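L-lysine 6-monooxygenase involved in desferrioxamine biosynthesis (Erwinia amylovora CFBP1430, PDB 5O8P) acts as an FAD-containing, NADPH-dependent cadaverine monooxygenase in the biosynthesis of the siderophore desferrioxamine, probably hydroxylating a terminal amine of the diamine. Local coordinates at residues Asp64-Thr67 with Thr72-Tyr75; Thr67-Thr72 with Glu414-Glu419; Asp214-Gly219 with Tyr287-Asp292. One frame throughout, in Å; residues are numbered along the deposited sequence.

Contact 1: residues Asp64-Thr67 with Thr72-Tyr75; sequences DLVT and TSPY
An Asx turn and an ST turn face each other where Val66 packs on Ser73 and Tyr75, in the irregular loop between strand 56-57 and helix 77-83. Val66 does the touching with both methyls. Its CG2 lies 3.6 Å from the carbonyl carbon C of Tyr75 and 3.7 Å from Ser73 CB, while CG1 reaches Tyr75 CB at 4.0 Å. With CG1 beside the backbone N (chi1 -65°), the two methyls spread over the opposite turn, a fit that suits a short branched residue. Tyr75 offers the root of its side chain here; its ring leads off to a hydrogen bond from OH to Glu28 and a cation-pi contact with Arg113.

Each turn is fixed by its own polar side chain. Asp64 OD1 accepts from Val66 N (3.1 Å), which stands above the carboxylate plane, and from Thr67 N (2.7 Å) through its syn lone pair. Thr67 OG1 donates to Asp64 OD2 at 2.7 Å, and Leu77 N also binds that oxygen, so both carboxylate oxygens are engaged in a buried setting. On the other side, Ser73 swings OG to the side of its carbonyl carbon, away from its own N (chi1 169°), where it takes the N-H of Tyr75 at 3.0 Å, fairly straight, at 156°. Cys25 of helix 18-27 touches Val66 and Tyr75, and Tyr106 OH of helix 100-113 is bonded to Tyr75 O and Leu65 N. No hydrogen bond crosses between the two segments: this is a compact loop of side-chain-to-backbone turns, an Asx turn with its wider Asx motif against an ST turn, joined by valine packing.

Contact 2: residues Thr67-Thr72 with Glu414-Glu419; sequences TLADPT and EVYPVE
Tyr416 lies against Ala69 and Asp70, and its side chain can be followed outward across them. CB is 4.2 Å from Ala69 CB, a contact that a small methyl allows where the two backbones come nearest. The ring turns off beside the backbone N (chi1 -65°), taking CD1 to 3.6 Å from Ala69 O. Farther along, CE1 lies 3.5 Å from Asp70 CB and 3.8 Å from Asp70 OD2, with the carboxylate and ring planes 32° apart. Both Ala69 O and Asp70 CB approach the ring obliquely. At the tip, OH leaves the contact for a hydrogen bond to Leu26 O, so the polar end of a mostly buried tyrosine has a partner.

The contact joins the loop that leads to helix 77-83 to the chain that follows helix 399-410, whose Ser404 touches both Ala69 and Tyr416.

Asp70 is itself steadied: its OD1 takes the hydroxyl of Thr72 on the syn lone pair, with a weak bond from Thr72 N. Lys82 of the second subunit binds Leu68 O, Pro417 O and Glu419 OE2, drawing on both segments.

Contact 3: residues Asp214-Gly219 with Tyr287-Asp292; sequences DIDRFG and YVKQLD
Charge comes first in this contact: Lys289 NZ and Asp216 OD2 form a salt bridge of 3.1 Å whose hydrogen bond is weak. The lysine gets there by a bend at its second torsion (chi2 -80°), after which the chain runs extended from helix 276-290 across to Asp216. The same NZ also bonds to Thr213 O, at the end of helix 202-213, and forms a salt bridge with Glu53 of the third subunit. A long, flexible amine suits a place where it meets two acceptors of one turn, Asp216 and Thr213 O, and Glu53 of the third subunit.

Apolar contact accompanies the ion pair. CD of the lysine, a methylene, meets Ile215 CG2 at 3.9 Å, so the branched methyl packs on the aliphatic part of a side chain that is polar at its end.

Like charges also approach: Asp216 OD2 and Asp292 OD2 are 4.4 Å apart. Asp292 has its own counter-ion, OD1 being salt-bridged to Lys101 of the third subunit.

Backbone bonds shape the turns in which the two segments run on from their helices. Phe218 N reaches Asp214 O at 3.1 Å, and Asp292 N reaches Lys289 O at 3.2 Å. These turns follow helices 202-213 and 276-290 and lead toward strands 221-225 and 297-300, neighbours in the Rossmann-like parallel sheet. With carboxylates and a helix-end carbonyl gathered round one ammonium group, the lysine is probably kept charged, and its positive charge would offset some of the repulsion between the two aspartates beside a subunit interface.

From the N terminus, the chain first meets contact 1, which closes a very short loop, folding 64-67 back on 72-75 ahead of helix 77-83. Contact 2 starts from the same stretch, sharing Thr67 and Thr72, but closes a loop of more than 340 residues by bringing in the chain that follows helix 399-410. Contact 3 opens after contact 1 has closed and is nested inside that large loop; it ties the turn after helix 202-213 to the end of helix 276-290, ahead of neighbouring strands 221-225 and 297-300 of the parallel sheet. Contacts 1 and 2 both touch the second subunit, whereas contact 3 lies across the chain's centre from contact 2, their centres about 49 Å apart, and meets the third subunit.

Contact 1: residues Asp64-Thr67 with Thr72-Tyr75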
loop_
_atom_site.group_PDB
_atom_site.type_symbol
_atom_site.label_atom_id
_atom_site.label_comp_id
_atom_site.label_asym_id
_atom_site.label_seq_id
_atom_site.Cartn_x
_atom_site.Cartn_y
_atom_site.Cartn_z
ATOM N N ASP B 64 -22.578 7.243 -0.668
ATOM C CA ASP B 64 -23.721 6.408 -0.933
ATOM C C ASP B 64 -24.883 7.392 -1.189
ATOM O O ASP B 64 -24.644 8.507 -1.641
ATOM C CB ASP B 64 -23.951 5.442 0.252
ATOM C CG ASP B 64 -24.256 6.159 1.589
ATOM O OD1 ASP B 64 -24.457 7.390 1.619
ATOM O OD2 ASP B 64 -24.291 5.478 2.633
ATOM N N LEU B 65 -26.124 7.015 -0.895
ATOM C CA LEU B 65 -27.266 7.844 -1.279
ATOM C C LEU B 65 -27.516 9.018 -0.326
ATOM O O LEU B 65 -28.106 10.033 -0.726
ATOM C CB LEU B 65 -28.504 6.957 -1.392
ATOM C CG LEU B 65 -28.405 5.856 -2.461
ATOM C CD1 LEU B 65 -29.403 4.732 -2.221
ATOM C CD2 LEU B 65 -28.603 6.459 -3.847
ATOM N N VAL B 66 -27.021 8.885 0.908
ATOM C CA VAL B 66 -27.445 9.713 2.047
ATOM C C VAL B 66 -26.370 10.152 3.058
ATOM O O VAL B 66 -26.466 11.257 3.599
ATOM C CB VAL B 66 -28.559 8.994 2.844
ATOM C CG1 VAL B 66 -29.813 8.846 1.991
ATOM C CG2 VAL B 66 -28.114 7.631 3.347
ATOM N N THR B 67 -25.370 9.304 3.325
ATOM C CA THR B 67 -24.418 9.508 4.430
ATOM C C THR B 67 -23.752 10.903 4.499
ATOM O O THR B 67 -23.540 11.406 5.593
ATOM C CB THR B 67 -23.348 8.381 4.471
ATOM O OG1 THR B 67 -23.961 7.119 4.750
ATOM C CG2 THR B 67 -22.334 8.600 5.555
ATOM N N THR B 72 -27.266 9.093 9.826
ATOM C CA THR B 72 -28.299 8.355 10.566
ATOM C C THR B 72 -29.430 7.811 9.679
ATOM O O THR B 72 -30.256 7.035 10.180
ATOM C CB THR B 72 -28.973 9.201 11.678
ATOM O OG1 THR B 72 -29.872 10.155 11.096
ATOM C CG2 THR B 72 -27.945 9.898 12.554
ATOM N N SER B 73 -29.487 8.213 8.398
ATOM C CA SER B 73 -30.539 7.740 7.498
ATOM C C SER B 73 -30.498 6.233 7.377
ATOM O O SER B 73 -29.405 5.641 7.285
ATOM C CB SER B 73 -30.423 8.324 6.091
ATOM O OG SER B 73 -31.311 7.646 5.189
ATOM N N PRO B 74 -31.686 5.603 7.377
ATOM C CA PRO B 74 -31.743 4.160 7.184
ATOM C C PRO B 74 -31.390 3.715 5.757
ATOM O O PRO B 74 -31.125 2.530 5.561
ATOM C CB PRO B 74 -33.175 3.806 7.570
ATOM C CG PRO B 74 -33.945 5.056 7.374
ATOM C CD PRO B 74 -33.019 6.196 7.583
ATOM N N TYR B 75 -31.316 4.642 4.797
ATOM C CA TYR B 75 -30.854 4.304 3.439
ATOM C C TYR B 75 -29.339 4.273 3.262
ATOM O O TYR B 75 -28.852 4.167 2.136
ATOM C CB TYR B 75 -31.494 5.249 2.410
ATOM C CG TYR B 75 -32.974 5.079 2.406
ATOM C CD1 TYR B 75 -33.545 4.012 1.751
ATOM C CD2 TYR B 75 -33.796 5.921 3.124
ATOM C CE1 TYR B 75 -34.911 3.812 1.763
ATOM C CE2 TYR B 75 -35.163 5.734 3.143
ATOM C CZ TYR B 75 -35.709 4.672 2.465
ATOM O OH TYR B 75 -37.052 4.467 2.478
#

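Contact 2: residues Thr67-Thr72 with Glu414-Glu419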
loop_
_atom_site.group_PDB
_atom_site.type_symbol
_atom_site.label_atom_id
_atom_site.label_comp_id
_atom_site.label_asym_id
_atom_site.label_seq_id
_atom_site.Cartn_x
_atom_site.Cartn_y
_atom_site.Cartn_z
ATOM N N THR B 67 -25.370 9.304 3.325
ATOM C CA THR B 67 -24.418 9.508 4.430
ATOM C C THR B 67 -23.752 10.903 4.499
ATOM O O THR B 67 -23.540 11.406 5.593
ATOM C CB THR B 67 -23.348 8.381 4.471
ATOM O OG1 THR B 67 -23.961 7.119 4.750
ATOM C CG2 THR B 67 -22.334 8.600 5.555
ATOM N N LEU B 68 -23.431 11.542 3.375
ATOM C CA LEU B 68 -22.759 12.857 3.443
ATOM C C LEU B 68 -23.697 13.990 3.822
ATOM O O LEU B 68 -23.252 15.089 4.117
ATOM C CB LEU B 68 -22.003 13.185 2.147
ATOM C CG LEU B 68 -20.799 12.267 1.840
ATOM C CD1 LEU B 68 -20.117 12.654 0.545
ATOM C CD2 LEU B 68 -19.786 12.212 2.967
ATOM N N ALA B 69 -24.995 13.731 3.769
ATOM C CA ALA B 69 -25.998 14.650 4.291
ATOM C C ALA B 69 -26.533 14.199 5.646
ATOM O O ALA B 69 -26.869 15.043 6.475
ATOM C CB ALA B 69 -27.145 14.763 3.304
ATOM N N ASP B 70 -26.639 12.882 5.858
ATOM C CA ASP B 70 -27.252 12.332 7.066
ATOM C C ASP B 70 -26.849 10.882 7.283
ATOM O O ASP B 70 -27.533 9.976 6.820
ATOM C CB ASP B 70 -28.777 12.427 6.988
ATOM C CG ASP B 70 -29.490 11.728 8.167
ATOM O OD1 ASP B 70 -28.809 11.410 9.179
ATOM O OD2 ASP B 70 -30.729 11.488 8.065
ATOM N N PRO B 71 -25.764 10.655 8.030
ATOM C CA PRO B 71 -25.317 9.303 8.361
ATOM C C PRO B 71 -26.307 8.464 9.149
ATOM O O PRO B 71 -26.179 7.247 9.140
ATOM C CB PRO B 71 -24.076 9.547 9.222
ATOM C CG PRO B 71 -23.585 10.890 8.824
ATOM C CD PRO B 71 -24.813 11.680 8.500
ATOM N N THR B 72 -27.266 9.093 9.826
ATOM C CA THR B 72 -28.299 8.355 10.566
ATOM C C THR B 72 -29.430 7.811 9.679
ATOM O O THR B 72 -30.256 7.035 10.180
ATOM C CB THR B 72 -28.973 9.201 11.678
ATOM O OG1 THR B 72 -29.872 10.155 11.096
ATOM C CG2 THR B 72 -27.945 9.898 12.554
ATOM N N GLU B 414 -33.282 24.887 5.914
ATOM C CA GLU B 414 -32.096 24.086 5.623
ATOM C C GLU B 414 -32.243 22.723 6.275
ATOM O O GLU B 414 -31.849 22.524 7.411
ATOM C CB GLU B 414 -30.825 24.823 6.084
ATOM C CG GLU B 414 -29.527 24.027 5.956
ATOM C CD GLU B 414 -28.280 24.896 5.775
ATOM O OE1 GLU B 414 -28.341 25.786 4.898
ATOM O OE2 GLU B 414 -27.259 24.694 6.488
ATOM N N VAL B 415 -32.796 21.772 5.539
ATOM C CA VAL B 415 -33.196 20.485 6.126
ATOM C C VAL B 415 -31.994 19.651 6.529
ATOM O O VAL B 415 -31.973 19.067 7.593
ATOM C CB VAL B 415 -34.051 19.654 5.145
ATOM C CG1 VAL B 415 -34.505 18.346 5.792
ATOM C CG2 VAL B 415 -35.245 20.470 4.670
ATOM N N TYR B 416 -31.004 19.575 5.646
ATOM C CA TYR B 416 -29.742 18.921 5.940
ATOM C C TYR B 416 -28.671 19.984 5.825
ATOM O O TYR B 416 -28.657 20.719 4.826
ATOM C CB TYR B 416 -29.491 17.820 4.939
ATOM C CG TYR B 416 -30.487 16.703 5.021
ATOM C CD1 TYR B 416 -30.402 15.738 6.012
ATOM C CD2 TYR B 416 -31.516 16.603 4.096
ATOM C CE1 TYR B 416 -31.312 14.696 6.073
ATOM C CE2 TYR B 416 -32.425 15.557 4.142
ATOM C CZ TYR B 416 -32.313 14.601 5.135
ATOM O OH TYR B 416 -33.203 13.553 5.198
ATOM N N PRO B 417 -27.773 20.069 6.827
ATOM C CA PRO B 417 -26.808 21.162 6.862
ATOM C C PRO B 417 -25.852 21.099 5.676
ATOM O O PRO B 417 -25.337 20.042 5.346
ATOM C CB PRO B 417 -26.076 20.952 8.196
ATOM C CG PRO B 417 -26.195 19.503 8.474
ATOM C CD PRO B 417 -27.503 19.070 7.880
ATOM N N VAL B 418 -25.653 22.246 5.046
ATOM C CA VAL B 418 -24.908 22.364 3.823
ATOM C C VAL B 418 -23.616 23.090 4.159
ATOM O O VAL B 418 -23.641 24.286 4.502
ATOM C CB VAL B 418 -25.708 23.174 2.780
ATOM C CG1 VAL B 418 -24.972 23.194 1.449
ATOM C CG2 VAL B 418 -27.113 22.612 2.617
ATOM N N GLU B 419 -22.493 22.377 4.050
ATOM C CA GLU B 419 -21.195 22.953 4.317
ATOM C C GLU B 419 -20.900 24.079 3.322
ATOM O O GLU B 419 -21.215 23.961 2.137
ATOM C CB GLU B 419 -20.114 21.880 4.274
ATOM C CG GLU B 419 -20.133 20.959 5.487
ATOM C CD GLU B 419 -20.961 19.698 5.315
ATOM O OE1 GLU B 419 -21.887 19.691 4.471
ATOM O OE2 GLU B 419 -20.685 18.716 6.049
#

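Contact 3: residues Asp214-Gly219 with Tyr287-Asp292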
loop_
_atom_site.group_PDB
_atom_site.type_symbol
_atom_site.label_atom_id
_atom_site.label_comp_id
_atom_site.label_asym_id
_atom_site.label_seq_id
_atom_site.Cartn_x
_atom_site.Cartn_y
_atom_site.Cartn_z
ATOM N N ASP B 214 -7.968 -12.495 -20.974
ATOM C CA ASP B 214 -8.196 -13.691 -21.790
ATOM C C ASP B 214 -7.498 -13.659 -23.159
ATOM O O ASP B 214 -7.880 -14.410 -24.065
ATOM C CB ASP B 214 -9.705 -13.904 -21.979
ATOM C CG ASP B 214 -10.465 -13.978 -20.665
ATOM O OD1 ASP B 214 -9.916 -14.474 -19.653
ATOM O OD2 ASP B 214 -11.634 -13.547 -20.658
ATOM N N ILE B 215 -6.464 -12.838 -23.321
ATOM C CA ILE B 215 -5.789 -12.744 -24.619
ATOM C C ILE B 215 -5.087 -14.058 -24.962
ATOM O O ILE B 215 -5.088 -14.454 -26.100
ATOM C CB ILE B 215 -4.834 -11.524 -24.694
ATOM C CG1 ILE B 215 -4.471 -11.211 -26.142
ATOM C CG2 ILE B 215 -3.570 -11.719 -23.866
ATOM C CD1 ILE B 215 -3.678 -9.922 -26.288
ATOM N N ASP B 216 -4.508 -14.719 -23.958
ATOM C CA ASP B 216 -3.984 -16.097 -24.036
ATOM C C ASP B 216 -4.982 -17.161 -24.466
ATOM O O ASP B 216 -4.637 -18.134 -25.113
ATOM C CB ASP B 216 -3.647 -16.571 -22.605
ATOM C CG ASP B 216 -2.287 -16.185 -22.146
ATOM O OD1 ASP B 216 -1.473 -15.651 -22.933
ATOM O OD2 ASP B 216 -2.000 -16.465 -20.965
ATOM N N ARG B 217 -6.205 -17.006 -23.977
ATOM C CA ARG B 217 -7.236 -18.027 -24.073
ATOM C C ARG B 217 -7.929 -18.021 -25.430
ATOM O O ARG B 217 -8.229 -19.087 -25.961
ATOM C CB ARG B 217 -8.255 -17.834 -22.943
ATOM C CG ARG B 217 -9.332 -18.915 -22.870
ATOM C CD ARG B 217 -9.713 -19.338 -21.443
ATOM N NE ARG B 217 -10.720 -18.485 -20.797
ATOM C CZ ARG B 217 -12.045 -18.578 -20.958
ATOM N NH1 ARG B 217 -12.587 -19.477 -21.786
ATOM N NH2 ARG B 217 -12.838 -17.743 -20.296
ATOM N N PHE B 218 -8.201 -16.837 -25.974
ATOM C CA PHE B 218 -8.758 -16.694 -27.324
ATOM C C PHE B 218 -7.659 -16.190 -28.247
ATOM O O PHE B 218 -6.542 -15.915 -27.820
ATOM C CB PHE B 218 -9.935 -15.731 -27.328
ATOM C CG PHE B 218 -11.006 -16.085 -26.341
ATOM C CD1 PHE B 218 -10.914 -15.683 -25.019
ATOM C CD2 PHE B 218 -12.125 -16.794 -26.740
ATOM C CE1 PHE B 218 -11.906 -16.001 -24.104
ATOM C CE2 PHE B 218 -13.122 -17.123 -25.829
ATOM C CZ PHE B 218 -13.012 -16.722 -24.507
ATOM N N GLY B 219 -7.962 -16.072 -29.528
ATOM C CA GLY B 219 -6.938 -15.659 -30.488
ATOM C C GLY B 219 -6.415 -14.238 -30.344
ATOM O O GLY B 219 -5.254 -13.986 -30.643
ATOM N N TYR B 287 3.180 -6.971 -18.931
ATOM C CA TYR B 287 4.447 -7.561 -18.505
ATOM C C TYR B 287 4.318 -9.084 -18.324
ATOM O O TYR B 287 5.063 -9.835 -18.939
ATOM C CB TYR B 287 4.973 -6.873 -17.214
ATOM C CG TYR B 287 6.370 -7.276 -16.816
ATOM C CD1 TYR B 287 6.594 -8.470 -16.133
ATOM C CD2 TYR B 287 7.469 -6.485 -17.138
ATOM C CE1 TYR B 287 7.869 -8.876 -15.786
ATOM C CE2 TYR B 287 8.757 -6.879 -16.795
ATOM C CZ TYR B 287 8.952 -8.080 -16.114
ATOM O OH TYR B 287 10.208 -8.504 -15.743
ATOM N N VAL B 288 3.372 -9.540 -17.506
ATOM C CA VAL B 288 3.234 -10.989 -17.219
ATOM C C VAL B 288 2.878 -11.825 -18.449
ATOM O O VAL B 288 3.415 -12.925 -18.631
ATOM C CB VAL B 288 2.197 -11.260 -16.102
ATOM C CG1 VAL B 288 1.832 -12.746 -16.009
ATOM C CG2 VAL B 288 2.742 -10.792 -14.768
ATOM N N LYS B 289 1.965 -11.319 -19.272
ATOM C CA LYS B 289 1.579 -12.027 -20.482
ATOM C C LYS B 289 2.768 -12.118 -21.424
ATOM O O LYS B 289 2.980 -13.155 -22.031
ATOM C CB LYS B 289 0.422 -11.344 -21.201
ATOM C CG LYS B 289 -0.888 -11.298 -20.445
ATOM C CD LYS B 289 -1.641 -12.591 -20.539
ATOM C CE LYS B 289 -2.787 -12.679 -19.550
ATOM N NZ LYS B 289 -3.399 -14.027 -19.619
ATOM N N GLN B 290 3.555 -11.045 -21.522
ATOM C CA GLN B 290 4.693 -10.990 -22.442
ATOM C C GLN B 290 5.780 -12.045 -22.130
ATOM O O GLN B 290 6.597 -12.377 -22.989
ATOM C CB GLN B 290 5.258 -9.555 -22.481
ATOM C CG GLN B 290 6.237 -9.224 -23.601
ATOM C CD GLN B 290 7.660 -9.690 -23.331
ATOM O OE1 GLN B 290 8.058 -9.922 -22.190
ATOM N NE2 GLN B 290 8.431 -9.853 -24.396
ATOM N N LEU B 291 5.771 -12.611 -20.931
ATOM C CA LEU B 291 6.715 -13.671 -20.601
ATOM C C LEU B 291 6.586 -14.944 -21.440
ATOM O O LEU B 291 7.528 -15.706 -21.478
ATOM C CB LEU B 291 6.606 -14.048 -19.121
ATOM C CG LEU B 291 6.795 -12.955 -18.078
ATOM C CD1 LEU B 291 6.824 -13.570 -16.692
ATOM C CD2 LEU B 291 8.068 -12.173 -18.348
ATOM N N ASP B 292 5.442 -15.190 -22.080
ATOM C CA ASP B 292 5.254 -16.384 -22.948
ATOM C C ASP B 292 5.572 -16.155 -24.420
ATOM O O ASP B 292 5.763 -17.120 -25.166
ATOM C CB ASP B 292 3.826 -16.930 -22.846
ATOM C CG ASP B 292 3.474 -17.407 -21.443
ATOM O OD1 ASP B 292 4.420 -17.731 -20.681
ATOM O OD2 ASP B 292 2.254 -17.459 -21.108
#